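Local atomic coordinates of PorB (Corynebacterium glutamicum, PDB entry 2VQG), a protein that is a putative alpha-helical, anion-selective porin, thought to let anions across the outer membrane of the cell envelope. Residues A[17-26]-A[74-83]. Numbering follows the deposited sequence. Where two conformers were deposited one is given.
Sequences YNWVACGILE and LADRAQTCGL. With ZN (zinc ion), chain J.
Cys22 and Cys81 are joined covalently, SG to SG at 2.1 Å, by a disulfide with a chi3 of -69°. The bridge ties the start of helix 19-31 to the residue just beyond helix 61-80 and draws the two CB atoms of Cys22 and Cys81 to 3.5 Å. The rest of the contact is built around this bond. Leu25, one helical turn after Cys22, has CG anti to the backbone N (chi1 174°), which sends its branched end across to the other helix. From its CB the chain reaches CG, which meets CD1 of Leu83; beyond it the fork divides the work. CD1 meets CD1 of Leu74 at 3.8 Å, the two side chains running in opposite directions, while CD2 settles on the backbone of Ala78, 3.7 Å from its CA, and also touches the Cys81 sulfur and Leu83 CD1. Alanine suits this spot, since its short side chain lets the leucine methyl come down onto the helix. Before the helix, Tyr17 lays one ring face over CG2 of Thr80, a CH-pi contact with the methyl 3.9 Å from the ring centroid, and turns its edge to SG of Cys81. Its OH lies alongside the aliphatic part of Arg77 and shares a water with Thr80 OG1, so threonine serves the ring with its methyl and the water with its hydroxyl. Glu26 packs CB on both Leu83 methyls; OE1 passes close to CD2, and OE2 binds a zinc ion at 1.9 Å, which has two further ligand atoms from outside the two segments. Gly82 takes a positive phi, which favours glycine, and ends helix 61-80 in a Schellman motif; Leu83 follows directly. Helical segments 19-26 and 74-80 thus cross at -130°, with a small apolar patch of Leu25, Leu74, Ala78 and Leu83 beside an interhelical disulfide of the alpha-helical PorB fold and the Glu26 zinc site at its margin.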
loop_
_atom_site.group_PDB
_atom_site.type_symbol
_atom_site.label_atom_id
_atom_site.label_comp_id
_atom_site.label_asym_id
_atom_site.label_seq_id
_atom_site.Cartn_x
_atom_site.Cartn_y
_atom_site.Cartn_z
ATOM N N TYR A 17 5.653 -11.109 9.001
ATOM C CA TYR A 17 4.235 -11.302 8.645
ATOM C C TYR A 17 3.378 -11.902 9.767
ATOM O O TYR A 17 2.351 -12.514 9.498
ATOM C CB TYR A 17 4.069 -12.073 7.324
ATOM C CG TYR A 17 4.596 -11.298 6.122
ATOM C CD1 TYR A 17 3.952 -10.140 5.673
ATOM C CD2 TYR A 17 5.745 -11.717 5.443
ATOM C CE1 TYR A 17 4.438 -9.409 4.569
ATOM C CE2 TYR A 17 6.242 -10.987 4.334
ATOM C CZ TYR A 17 5.586 -9.848 3.912
ATOM O OH TYR A 17 6.059 -9.120 2.820
ATOM N N ASN A 18 3.800 -11.731 11.010
ATOM C CA ASN A 18 2.968 -12.161 12.135
ATOM C C ASN A 18 1.856 -11.122 12.370
ATOM O O ASN A 18 1.832 -10.067 11.726
ATOM C CB ASN A 18 3.788 -12.430 13.396
ATOM C CG ASN A 18 4.470 -11.177 13.949
ATOM O OD1 ASN A 18 3.896 -10.106 13.962
ATOM N ND2 ASN A 18 5.705 -11.333 14.417
ATOM N N TRP A 19 0.924 -11.435 13.259
ATOM C CA TRP A 19 -0.272 -10.599 13.401
ATOM C C TRP A 19 0.075 -9.228 13.952
ATOM O O TRP A 19 -0.670 -8.280 13.744
ATOM C CB TRP A 19 -1.293 -11.293 14.308
ATOM C CG TRP A 19 -0.871 -11.432 15.776
ATOM C CD1 TRP A 19 -0.217 -12.482 16.361
ATOM C CD2 TRP A 19 -1.170 -10.511 16.809
ATOM N NE1 TRP A 19 -0.080 -12.263 17.722
ATOM C CE2 TRP A 19 -0.645 -11.045 18.016
ATOM C CE3 TRP A 19 -1.784 -9.248 16.833
ATOM C CZ2 TRP A 19 -0.746 -10.368 19.247
ATOM C CZ3 TRP A 19 -1.894 -8.564 18.067
ATOM C CH2 TRP A 19 -1.374 -9.135 19.255
ATOM N N VAL A 20 1.195 -9.145 14.676
ATOM C CA VAL A 20 1.614 -7.836 15.257
ATOM C C VAL A 20 2.112 -6.959 14.133
ATOM O O VAL A 20 1.664 -5.821 14.002
ATOM C CB VAL A 20 2.621 -8.000 16.377
ATOM C CG1 VAL A 20 3.134 -6.621 16.923
ATOM C CG2 VAL A 20 1.969 -8.781 17.512
ATOM N N ALA A 21 3.053 -7.464 13.327
ATOM C CA ALA A 21 3.513 -6.679 12.187
ATOM C C ALA A 21 2.372 -6.315 11.232
ATOM O O ALA A 21 2.273 -5.171 10.770
ATOM C CB ALA A 21 4.634 -7.406 11.445
ATOM N N CYS A 22 1.520 -7.294 10.919
ATOM C CA CYS A 22 0.392 -7.062 10.023
ATOM C C CYS A 22 -0.617 -6.092 10.627
ATOM O O CYS A 22 -1.249 -5.320 9.905
ATOM C CB CYS A 22 -0.290 -8.383 9.649
ATOM S SG CYS A 22 0.784 -9.342 8.561
ATOM N N GLY A 23 -0.796 -6.166 11.937
ATOM C CA GLY A 23 -1.725 -5.246 12.606
ATOM C C GLY A 23 -1.208 -3.810 12.661
ATOM O O GLY A 23 -1.995 -2.857 12.627
ATOM N N ILE A 24 0.104 -3.640 12.823
ATOM C CA ILE A 24 0.703 -2.295 12.725
ATOM C C ILE A 24 0.516 -1.748 11.290
ATOM O O ILE A 24 0.156 -0.580 11.087
ATOM C CB ILE A 24 2.209 -2.345 13.101
ATOM C CG1 ILE A 24 2.338 -2.691 14.584
ATOM C CG2 ILE A 24 2.937 -0.992 12.708
ATOM C CD1 ILE A 24 3.796 -2.988 15.022
ATOM N N LEU A 25 0.781 -2.592 10.300
ATOM C CA LEU A 25 0.584 -2.212 8.909
ATOM C C LEU A 25 -0.881 -1.802 8.687
ATOM O O LEU A 25 -1.160 -0.758 8.073
ATOM C CB LEU A 25 0.955 -3.367 7.976
ATOM C CG LEU A 25 0.665 -3.157 6.483
ATOM C CD1 LEU A 25 1.494 -1.992 5.957
ATOM C CD2 LEU A 25 0.971 -4.426 5.683
ATOM N N GLU A 26 -1.807 -2.608 9.211
ATOM C CA GLU A 26 -3.246 -2.344 8.961
ATOM C C GLU A 26 -3.681 -1.024 9.634
ATOM O O GLU A 26 -4.335 -0.190 8.992
ATOM C CB GLU A 26 -4.113 -3.498 9.444
ATOM C CG GLU A 26 -5.600 -3.186 9.232
ATOM C CD GLU A 26 -6.520 -4.344 9.484
ATOM O OE1 GLU A 26 -6.160 -5.357 10.124
ATOM O OE2 GLU A 26 -7.673 -4.211 9.042
ATOM N N LEU A 74 3.847 -2.070 -1.355
ATOM C CA LEU A 74 3.196 -1.980 -0.049
ATOM C C LEU A 74 1.819 -2.669 -0.071
ATOM O O LEU A 74 1.439 -3.362 0.888
ATOM C CB LEU A 74 3.138 -0.509 0.407
ATOM C CG LEU A 74 2.710 -0.207 1.840
ATOM C CD1 LEU A 74 3.472 -1.030 2.869
ATOM C CD2 LEU A 74 2.846 1.325 2.113
ATOM N N ALA A 75 1.097 -2.537 -1.188
ATOM C CA ALA A 75 -0.208 -3.163 -1.315
ATOM C C ALA A 75 -0.036 -4.668 -1.363
ATOM O O ALA A 75 -0.859 -5.400 -0.800
ATOM C CB ALA A 75 -0.938 -2.663 -2.551
ATOM N N ASP A 76 1.039 -5.124 -2.010
ATOM C CA ASP A 76 1.406 -6.558 -1.989
ATOM C C ASP A 76 1.619 -7.062 -0.552
ATOM O O ASP A 76 1.145 -8.151 -0.208
ATOM C CB ASP A 76 2.674 -6.832 -2.799
ATOM C CG ASP A 76 2.429 -6.828 -4.310
ATOM O OD1 ASP A 76 1.250 -6.779 -4.733
ATOM O OD2 ASP A 76 3.423 -6.906 -5.067
ATOM N N ARG A 77 2.350 -6.293 0.261
ATOM C CA ARG A 77 2.579 -6.681 1.650
ATOM C C ARG A 77 1.267 -6.718 2.443
ATOM O O ARG A 77 1.063 -7.633 3.251
ATOM C CB ARG A 77 3.661 -5.809 2.305
ATOM C CG ARG A 77 4.971 -5.857 1.504
ATOM C CD ARG A 77 6.170 -5.255 2.227
ATOM N NE ARG A 77 6.121 -3.798 2.320
ATOM C CZ ARG A 77 6.607 -2.950 1.411
ATOM N NH1 ARG A 77 7.188 -3.386 0.300
ATOM N NH2 ARG A 77 6.517 -1.649 1.628
ATOM N N ALA A 78 0.377 -5.762 2.179
ATOM C CA ALA A 78 -0.959 -5.771 2.763
ATOM C C ALA A 78 -1.762 -7.024 2.383
ATOM O O ALA A 78 -2.452 -7.606 3.227
ATOM C CB ALA A 78 -1.705 -4.547 2.370
ATOM N N GLN A 79 -1.663 -7.447 1.130
ATOM C CA GLN A 79 -2.379 -8.651 0.696
ATOM C C GLN A 79 -1.854 -9.877 1.425
ATOM O O GLN A 79 -2.636 -10.719 1.893
ATOM C CB GLN A 79 -2.287 -8.835 -0.818
ATOM C CG GLN A 79 -3.133 -9.996 -1.313
ATOM C CD GLN A 79 -2.968 -10.254 -2.793
ATOM O OE1 GLN A 79 -2.788 -9.317 -3.577
ATOM N NE2 GLN A 79 -3.043 -11.532 -3.192
ATOM N N THR A 80 -0.530 -9.965 1.546
ATOM C CA THR A 80 0.106 -11.060 2.275
ATOM C C THR A 80 -0.401 -11.095 3.711
ATOM O O THR A 80 -0.658 -12.178 4.266
ATOM C CB THR A 80 1.647 -10.956 2.218
ATOM O OG1 THR A 80 2.055 -10.947 0.835
ATOM C CG2 THR A 80 2.290 -12.167 2.889
ATOM N N CYS A 81 -0.593 -9.907 4.280
ATOM C CA CYS A 81 -1.122 -9.747 5.641
ATOM C C CYS A 81 -2.636 -9.992 5.752
ATOM O O CYS A 81 -3.201 -9.835 6.840
ATOM C CB CYS A 81 -0.785 -8.334 6.195
ATOM S SG CYS A 81 0.858 -8.184 6.853
ATOM N N GLY A 82 -3.266 -10.333 4.625
ATOM C CA GLY A 82 -4.710 -10.615 4.529
ATOM C C GLY A 82 -5.616 -9.400 4.617
ATOM O O GLY A 82 -6.792 -9.534 4.968
ATOM N N LEU A 83 -5.079 -8.223 4.267
ATOM C CA LEU A 83 -5.784 -6.951 4.415
ATOM C C LEU A 83 -6.587 -6.518 3.186
ATOM O O LEU A 83 -7.501 -5.695 3.295
ATOM C CB LEU A 83 -4.770 -5.849 4.801
ATOM C CG LEU A 83 -3.857 -6.155 5.996
ATOM C CD1 LEU A 83 -2.923 -4.979 6.329
ATOM C CD2 LEU A 83 -4.686 -6.568 7.239
HETATM ZN ZN ZN J . -9.163 -5.341 9.486
HETATM O O HOH W 1 4.303 -9.454 0.331
#